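Local coordinates for antifreeze protein (Marinomonas primoryensis, PDB 3P4G), which binds ice through a calcium-dependent, right-handed beta-helix and so probably restrains the growth of ice crystals, at residues 87-93 / 106-112; 285-290 / 308-313. One frame throughout, in Å; residues are numbered along the deposited sequence.

Contact 1 and contact 2 sit on opposite sides of the chain's centre along one right-handed beta-helix. Their centres lie 52 Å apart and their nearest atoms about 39 Å. What joins them is the run of parallel strands: contact 1 pairs two successive coils, strands 85-88 and 104-107, and the same stacking continues coil by coil to strand 305-308, whose last residue opens the second segment of contact 2. There the parallel stacking gives way to an antiparallel strand, 311-314, and a short helix packs on the turn between the two. Calcium ions bind along the coils; one is about 13 Å from the side chain of Ile107, and a magnesium ion about 9 Å from that of Asp110.

Contact 1 of 2, residues 87-93 / 106-112; sequences YVAGDVL and YIKGDVS
With CG anti to the backbone N in both tyrosines (chi1 172° in Tyr87, -169° in Tyr106), the two rings leave their strands side by side and point the same way. Their planes are near parallel but slid apart, with centroids 5.9 Å apart, so they barely overlap, and the closest approach is Tyr87 CE1 to Tyr106 CD2, 3.7 Å. Tyr106 stacks in turn with Tyr125. Val92 CG2, anti to its own carbonyl carbon, enters the buried interior and crosses Ile107 at about a right angle, 3.8 Å from Ile107 CG2. This is the coil-on-coil stacking of a parallel beta-helix: Val88 N donates to Tyr106 O, Lys108 N to Val88 O, and past the corner Val92 N to Asp110 O and Ser112 N to Val92 O. At that corner Asp91 OD1 takes the amide of Asp110 at 2.8 Å, reached from above the carboxylate plane, and Asp110 OD1 repeats the bond with Asn129 N one coil on. The two like-charged carboxylates come close without bonding to each other, a proximity probably eased by a water that donates to OD2 of each. Gly109 has to lack a side chain, since a CB there would run into Asp91 OD1 and Gly90 O.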
ATOM      1  N   TYR A  87     -22.947  -0.560   0.251  1.00 10.10           N
ATOM      2  CA  TYR A  87     -22.678  -0.349   1.659  1.00 11.21           C
ATOM      3  C   TYR A  87     -22.910  -1.697   2.343  1.00 11.16           C
ATOM      4  O   TYR A  87     -23.920  -2.335   2.101  1.00 11.15           O
ATOM      5  CB  TYR A  87     -23.644   0.684   2.218  1.00 12.31           C
ATOM      6  CG  TYR A  87     -23.550   0.806   3.737  1.00 13.83           C
ATOM      7  CD1 TYR A  87     -22.517   1.528   4.329  1.00 16.04           C
ATOM      8  CD2 TYR A  87     -24.498   0.201   4.555  1.00 17.63           C
ATOM      9  CE1 TYR A  87     -22.434   1.626   5.725  1.00 20.55           C
ATOM     10  CE2 TYR A  87     -24.433   0.310   5.944  1.00 19.23           C
ATOM     11  CZ  TYR A  87     -23.414   1.028   6.511  1.00 20.99           C
ATOM     12  OH  TYR A  87     -23.317   1.122   7.886  1.00 24.30           O
ATOM     13  N   VAL A  88     -21.940  -2.153   3.115  1.00 10.99           N
ATOM     14  CA  VAL A  88     -22.104  -3.324   4.008  1.00 10.37           C
ATOM     15  C   VAL A  88     -21.715  -2.928   5.462  1.00 10.76           C
ATOM     16  O   VAL A  88     -20.560  -2.527   5.687  1.00 10.50           O
ATOM     17  CB  VAL A  88     -21.212  -4.499   3.543  1.00 10.43           C
ATOM     18  CG1 VAL A  88     -21.343  -5.639   4.554  1.00 11.28           C
ATOM     19  CG2 VAL A  88     -21.584  -4.969   2.138  1.00 12.08           C
ATOM     20  N   ALA A  89     -22.632  -3.038   6.436  1.00 10.77           N
ATOM     21  CA  ALA A  89     -22.314  -2.670   7.821  1.00 11.28           C
ATOM     22  C   ALA A  89     -21.554  -3.763   8.575  1.00 11.91           C
ATOM     23  O   ALA A  89     -20.867  -3.471   9.541  1.00 13.30           O
ATOM     24  CB  ALA A  89     -23.608  -2.336   8.579  1.00 12.40           C
ATOM     25  N   GLY A  90     -21.733  -5.022   8.144  1.00 11.57           N
ATOM     26  CA  GLY A  90     -21.092  -6.173   8.770  1.00 11.79           C
ATOM     27  C   GLY A  90     -19.811  -6.568   8.080  1.00 11.77           C
ATOM     28  O   GLY A  90     -19.089  -5.711   7.539  1.00 11.55           O
ATOM     29  N   ASP A  91     -19.569  -7.887   8.063  1.00 11.80           N
ATOM     30  CA  ASP A  91     -18.342  -8.453   7.503  1.00 11.00           C
ATOM     31  C   ASP A  91     -18.651  -8.999   6.113  1.00 11.08           C
ATOM     32  O   ASP A  91     -19.802  -9.264   5.771  1.00 11.71           O
ATOM     33  CB  ASP A  91     -17.834  -9.611   8.384  1.00 11.31           C
ATOM     34  CG  ASP A  91     -17.438  -9.150   9.785  1.00 13.15           C
ATOM     35  OD1 ASP A  91     -17.015  -7.991   9.951  1.00 12.51           O
ATOM     36  OD2 ASP A  91     -17.507  -9.966  10.737  1.00 17.03           O
ATOM     37  N   VAL A  92     -17.595  -9.199   5.352  1.00 10.63           N
ATOM     38  CA  VAL A  92     -17.705  -9.751   4.009  1.00 10.14           C
ATOM     39  C   VAL A  92     -16.932 -11.048   4.015  1.00 11.51           C
ATOM     40  O   VAL A  92     -15.688 -11.046   4.198  1.00 12.05           O
ATOM     41  CB  VAL A  92     -17.156  -8.795   2.944  1.00 10.07           C
ATOM     42  CG1 VAL A  92     -17.107  -9.500   1.582  1.00 11.40           C
ATOM     43  CG2 VAL A  92     -18.032  -7.565   2.845  1.00 10.13           C
ATOM     44  N   LEU A  93     -17.683 -12.142   3.838  1.00 11.82           N
ATOM     45  CA  LEU A  93     -17.117 -13.510   3.844  1.00 12.96           C
ATOM     46  C   LEU A  93     -17.336 -14.249   2.514  1.00 12.92           C
ATOM     47  O   LEU A  93     -16.945 -15.418   2.376  1.00 13.61           O
ATOM     48  CB  LEU A  93     -17.698 -14.357   4.970  1.00 13.68           C
ATOM     49  CG  LEU A  93     -17.565 -13.751   6.367  1.00 13.59           C
ATOM     50  CD1 LEU A  93     -18.778 -12.919   6.727  1.00 17.42           C
ATOM     51  CD2 LEU A  93     -17.457 -14.969   7.358  1.00 16.87           C
ATOM     52  N   TYR A 106     -18.272   0.572   0.460  1.00  9.03           N
ATOM     53  CA  TYR A 106     -18.003   0.887   1.811  1.00  9.72           C
ATOM     54  C   TYR A 106     -18.425  -0.292   2.662  1.00  8.91           C
ATOM     55  O   TYR A 106     -19.619  -0.544   2.786  1.00  9.40           O
ATOM     56  CB  TYR A 106     -18.849   2.109   2.233  1.00 10.02           C
ATOM     57  CG  TYR A 106     -18.461   2.710   3.580  1.00 12.61           C
ATOM     58  CD1 TYR A 106     -17.653   3.835   3.655  1.00 15.15           C
ATOM     59  CD2 TYR A 106     -18.903   2.141   4.792  1.00 17.05           C
ATOM     60  CE1 TYR A 106     -17.324   4.405   4.877  1.00 16.14           C
ATOM     61  CE2 TYR A 106     -18.535   2.692   6.033  1.00 20.62           C
ATOM     62  CZ  TYR A 106     -17.752   3.821   6.056  1.00 19.42           C
ATOM     63  OH  TYR A 106     -17.380   4.377   7.284  1.00 20.81           O
ATOM     64  N   ILE A 107     -17.446  -0.967   3.245  1.00  7.48           N
ATOM     65  CA  ILE A 107     -17.667  -2.098   4.150  1.00  7.94           C
ATOM     66  C   ILE A 107     -17.134  -1.694   5.535  1.00 10.04           C
ATOM     67  O   ILE A 107     -15.949  -1.376   5.697  1.00 10.73           O
ATOM     68  CB  ILE A 107     -16.900  -3.322   3.634  1.00  6.89           C
ATOM     69  CG1 ILE A 107     -17.448  -3.736   2.253  1.00  7.27           C
ATOM     70  CG2 ILE A 107     -16.918  -4.423   4.681  1.00  9.54           C
ATOM     71  CD1 ILE A 107     -16.375  -4.378   1.399  1.00  8.97           C
ATOM     72  N   LYS A 108     -18.006  -1.695   6.538  1.00  9.95           N
ATOM     73  CA  LYS A 108     -17.598  -1.232   7.869  1.00 12.19           C
ATOM     74  C   LYS A 108     -16.727  -2.294   8.570  1.00 11.57           C
ATOM     75  O   LYS A 108     -15.821  -1.962   9.352  1.00 13.36           O
ATOM     76  CB  LYS A 108     -18.860  -0.935   8.712  1.00 13.21           C
ATOM     77  CG  LYS A 108     -18.631  -0.210  10.000  1.00 20.22           C
ATOM     78  CD  LYS A 108     -19.972   0.150  10.747  1.00 28.71           C
ATOM     79  CE  LYS A 108     -19.694   0.417  12.260  1.00 34.83           C
ATOM     80  NZ  LYS A 108     -20.923   0.436  13.143  1.00 38.92           N
ATOM     81  N   GLY A 109     -17.036  -3.557   8.328  1.00 11.09           N
ATOM     82  CA  GLY A 109     -16.411  -4.689   9.082  1.00 10.72           C
ATOM     83  C   GLY A 109     -15.143  -5.273   8.437  1.00 10.37           C
ATOM     84  O   GLY A 109     -14.429  -4.604   7.656  1.00  9.32           O
ATOM     85  N   ASP A 110     -14.896  -6.557   8.704  1.00 10.12           N
ATOM     86  CA  ASP A 110     -13.675  -7.219   8.220  1.00 10.19           C
ATOM     87  C   ASP A 110     -14.011  -7.920   6.929  1.00 11.56           C
ATOM     88  O   ASP A 110     -15.168  -8.325   6.734  1.00 12.33           O
ATOM     89  CB  ASP A 110     -13.287  -8.290   9.224  1.00 11.30           C
ATOM     90  CG  ASP A 110     -12.909  -7.709  10.586  1.00 13.46           C
ATOM     91  OD1 ASP A 110     -12.143  -6.740  10.652  1.00 11.44           O
ATOM     92  OD2 ASP A 110     -13.339  -8.269  11.607  1.00 16.41           O
ATOM     93  N   VAL A 111     -13.011  -8.066   6.076  1.00  9.87           N
ATOM     94  CA  VAL A 111     -13.215  -8.694   4.797  1.00  9.86           C
ATOM     95  C   VAL A 111     -12.297  -9.890   4.752  1.00 11.75           C
ATOM     96  O   VAL A 111     -11.074  -9.734   4.817  1.00 11.72           O
ATOM     97  CB  VAL A 111     -12.849  -7.729   3.640  1.00  8.45           C
ATOM     98  CG1 VAL A 111     -12.773  -8.549   2.241  1.00 10.53           C
ATOM     99  CG2 VAL A 111     -13.858  -6.594   3.601  1.00  9.41           C
ATOM    100  N   SER A 112     -12.877 -11.071   4.561  1.00 12.25           N
ATOM    101  CA  SER A 112     -12.118 -12.327   4.522  1.00 12.78           C
ATOM    102  C   SER A 112     -12.297 -13.069   3.175  1.00 14.04           C
ATOM    103  O   SER A 112     -11.909 -14.231   3.048  1.00 16.26           O
ATOM    104  CB  SER A 112     -12.519 -13.217   5.703  1.00 13.04           C
ATOM    105  OG  SER A 112     -13.917 -13.583   5.672  1.00 12.78           O
TER
HETATM  106  O   HOH W   1     -15.026 -10.279  11.980  1.00 12.36           O
HETATM  107  O   HOH W   2     -14.301 -16.615   2.252  1.00 21.12           O

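Contact 2 of 2, residues 285-290 / 308-313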
ATOM      1  N   TYR A 285      24.997  11.863  13.254  1.00 15.85           N
ATOM      2  CA  TYR A 285      26.432  11.784  13.549  1.00 17.41           C
ATOM      3  C   TYR A 285      27.128  13.068  13.174  1.00 18.27           C
ATOM      4  O   TYR A 285      26.937  13.580  12.069  1.00 16.24           O
ATOM      5  CB  TYR A 285      27.056  10.644  12.741  1.00 15.89           C
ATOM      6  CG  TYR A 285      26.464   9.292  13.047  1.00 16.99           C
ATOM      7  CD1 TYR A 285      25.371   8.779  12.283  1.00 14.20           C
ATOM      8  CD2 TYR A 285      26.991   8.513  14.092  1.00 18.22           C
ATOM      9  CE1 TYR A 285      24.855   7.528  12.551  1.00 15.82           C
ATOM     10  CE2 TYR A 285      26.471   7.272  14.380  1.00 17.99           C
ATOM     11  CZ  TYR A 285      25.391   6.790  13.615  1.00 16.11           C
ATOM     12  OH  TYR A 285      24.895   5.558  13.893  1.00 14.84           O
ATOM     13  N   THR A 286      27.931  13.595  14.090  1.00 20.22           N
ATOM     14  CA  THR A 286      28.755  14.761  13.771  1.00 22.43           C
ATOM     15  C   THR A 286      30.093  14.314  13.177  1.00 20.88           C
ATOM     16  O   THR A 286      30.442  13.139  13.285  1.00 20.10           O
ATOM     17  CB  THR A 286      29.015  15.636  15.025  1.00 23.84           C
ATOM     18  OG1 THR A 286      29.629  14.851  16.055  1.00 32.73           O
ATOM     19  CG2 THR A 286      27.702  16.198  15.599  1.00 29.61           C
ATOM     20  N   LYS A 287      30.853  15.239  12.583  1.00 20.78           N
ATOM     21  CA  LYS A 287      32.179  14.887  12.055  1.00 21.74           C
ATOM     22  C   LYS A 287      33.035  14.092  13.053  1.00 22.68           C
ATOM     23  O   LYS A 287      33.670  13.106  12.685  1.00 22.25           O
ATOM     24  CB  LYS A 287      32.952  16.126  11.616  1.00 22.57           C
ATOM     25  CG  LYS A 287      32.587  16.610  10.279  1.00 24.56           C
ATOM     26  CD  LYS A 287      33.473  17.771   9.901  1.00 28.24           C
ATOM     27  CE  LYS A 287      33.058  18.370   8.559  1.00 30.26           C
ATOM     28  NZ  LYS A 287      34.099  19.361   8.192  1.00 33.03           N
ATOM     29  N   GLU A 288      32.998  14.520  14.313  1.00 23.55           N
ATOM     30  CA  GLU A 288      33.763  13.913  15.413  1.00 27.21           C
ATOM     31  C   GLU A 288      33.483  12.424  15.549  1.00 26.58           C
ATOM     32  O   GLU A 288      34.421  11.639  15.661  1.00 27.45           O
ATOM     33  CB  GLU A 288      33.484  14.665  16.734  1.00 28.47           C
ATOM     34  CG  GLU A 288      33.903  13.937  18.036  1.00 35.33           C
ATOM     35  CD  GLU A 288      35.406  13.948  18.304  1.00 42.05           C
ATOM     36  OE1 GLU A 288      35.842  13.200  19.221  1.00 43.21           O
ATOM     37  OE2 GLU A 288      36.158  14.683  17.613  1.00 45.27           O
ATOM     38  N   GLN A 289      32.195  12.048  15.515  1.00 26.29           N
ATOM     39  CA  GLN A 289      31.787  10.637  15.569  1.00 26.00           C
ATOM     40  C   GLN A 289      32.193   9.888  14.323  1.00 24.91           C
ATOM     41  O   GLN A 289      32.749   8.792  14.404  1.00 25.06           O
ATOM     42  CB  GLN A 289      30.272  10.502  15.717  1.00 25.88           C
ATOM     43  CG  GLN A 289      29.761  10.585  17.114  1.00 31.01           C
ATOM     44  CD  GLN A 289      29.349  11.975  17.448  1.00 33.76           C
ATOM     45  OE1 GLN A 289      30.040  12.665  18.221  1.00 36.41           O
ATOM     46  NE2 GLN A 289      28.220  12.426  16.857  1.00 29.04           N
ATOM     47  N   TYR A 290      31.861  10.463  13.163  1.00 22.72           N
ATOM     48  CA  TYR A 290      32.245   9.904  11.860  1.00 21.94           C
ATOM     49  C   TYR A 290      33.748   9.625  11.767  1.00 22.40           C
ATOM     50  O   TYR A 290      34.168   8.559  11.330  1.00 22.00           O
ATOM     51  CB  TYR A 290      31.809  10.866  10.737  1.00 20.61           C
ATOM     52  CG  TYR A 290      32.147  10.416   9.334  1.00 20.38           C
ATOM     53  CD1 TYR A 290      33.339  10.792   8.731  1.00 19.58           C
ATOM     54  CD2 TYR A 290      31.259   9.601   8.608  1.00 20.08           C
ATOM     55  CE1 TYR A 290      33.650  10.402   7.426  1.00 20.55           C
ATOM     56  CE2 TYR A 290      31.569   9.202   7.299  1.00 17.77           C
ATOM     57  CZ  TYR A 290      32.770   9.597   6.733  1.00 17.84           C
ATOM     58  OH  TYR A 290      33.087   9.198   5.470  1.00 22.51           O
ATOM     59  N   VAL A 308      27.293  15.077   7.131  1.00 13.01           N
ATOM     60  CA  VAL A 308      27.007  14.689   8.538  1.00 13.92           C
ATOM     61  C   VAL A 308      26.339  15.865   9.234  1.00 15.15           C
ATOM     62  O   VAL A 308      26.016  16.857   8.575  1.00 14.26           O
ATOM     63  CB  VAL A 308      28.272  14.139   9.258  1.00 15.00           C
ATOM     64  CG1 VAL A 308      28.752  12.843   8.575  1.00 15.72           C
ATOM     65  CG2 VAL A 308      29.409  15.170   9.273  1.00 16.83           C
ATOM     66  N   SER A 309      26.120  15.784  10.556  1.00 15.32           N
ATOM     67  CA  SER A 309      25.217  16.790  11.172  1.00 17.06           C
ATOM     68  C   SER A 309      25.775  18.206  11.139  1.00 18.21           C
ATOM     69  O   SER A 309      25.012  19.198  11.132  1.00 19.01           O
ATOM     70  CB  SER A 309      24.886  16.414  12.617  1.00 17.52           C
ATOM     71  OG  SER A 309      26.058  16.520  13.399  1.00 18.31           O
ATOM     72  N   ASP A 310      27.103  18.309  11.161  1.00 18.23           N
ATOM     73  CA  ASP A 310      27.769  19.602  11.262  1.00 20.19           C
ATOM     74  C   ASP A 310      28.749  19.865  10.109  1.00 19.87           C
ATOM     75  O   ASP A 310      29.724  20.620  10.252  1.00 21.02           O
ATOM     76  CB  ASP A 310      28.454  19.751  12.635  1.00 19.88           C
ATOM     77  CG  ASP A 310      29.570  18.703  12.877  1.00 22.05           C
ATOM     78  OD1 ASP A 310      29.647  17.690  12.138  1.00 18.71           O
ATOM     79  OD2 ASP A 310      30.391  18.922  13.805  1.00 23.33           O
ATOM     80  N   GLY A 311      28.511  19.232   8.968  1.00 19.13           N
ATOM     81  CA  GLY A 311      29.314  19.578   7.774  1.00 18.15           C
ATOM     82  C   GLY A 311      29.392  18.474   6.743  1.00 17.11           C
ATOM     83  O   GLY A 311      28.627  17.541   6.797  1.00 16.40           O
ATOM     84  N   VAL A 312      30.337  18.600   5.816  1.00 16.74           N
ATOM     85  CA  VAL A 312      30.479  17.691   4.687  1.00 15.64           C
ATOM     86  C   VAL A 312      31.744  16.847   4.881  1.00 15.99           C
ATOM     87  O   VAL A 312      32.805  17.389   5.270  1.00 15.98           O
ATOM     88  CB  VAL A 312      30.616  18.483   3.356  1.00 16.51           C
ATOM     89  CG1 VAL A 312      30.959  17.531   2.198  1.00 15.41           C
ATOM     90  CG2 VAL A 312      29.329  19.248   3.069  1.00 17.79           C
ATOM     91  N   VAL A 313      31.652  15.542   4.635  1.00 14.75           N
ATOM     92  CA  VAL A 313      32.828  14.668   4.753  1.00 14.99           C
ATOM     93  C   VAL A 313      33.271  14.050   3.437  1.00 14.18           C
ATOM     94  O   VAL A 313      34.402  13.559   3.307  1.00 15.58           O
ATOM     95  CB  VAL A 313      32.701  13.594   5.876  1.00 14.33           C
ATOM     96  CG1 VAL A 313      32.619  14.296   7.255  1.00 17.98           C
ATOM     97  CG2 VAL A 313      31.513  12.690   5.618  1.00 15.22           C
TER
HETATM   98  O   HOH W   3      32.163  17.281  15.060  1.00  7.98           O
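Lys287 lies across the type I turn Val308-Gly311, where the beta-helix ends and the short helix 287-290 packs against its last strands. Lys287 CB passes 3.7 Å from Asp310 OD1. CG then rests on Val308 CG2 at 3.6 Å, with Val313 CG1 also close by. Beyond CG the chain is extended, carrying CE to within 3.4 Å of Val312 O, while NZ stays 3.8 Å from that same oxygen. It is the backbone N of Lys287 that makes the hydrogen bond: it donates to Asp310 OD1 on the syn side, 17° out of the carboxylate plane, at an N-H...O angle of 168°. Alongside, Ser309 N donates to Tyr285 O, and the Tyr285 hydroxyl is tied to Leu267 N. At the end of this helix, Tyr290 places its ring, CG anti to the backbone N (chi1 180°), against Val313; CG2 of the valine sits over one face, 3.7 Å from the centroid, in a CH-pi contact. Replacing Tyr290 by an alanine would probably open a gap beside Val313 and strip Val313 CG2 of its aromatic partner. A water accepts from Glu288 N and donates to Asp310 OD2 at 2.7 Å.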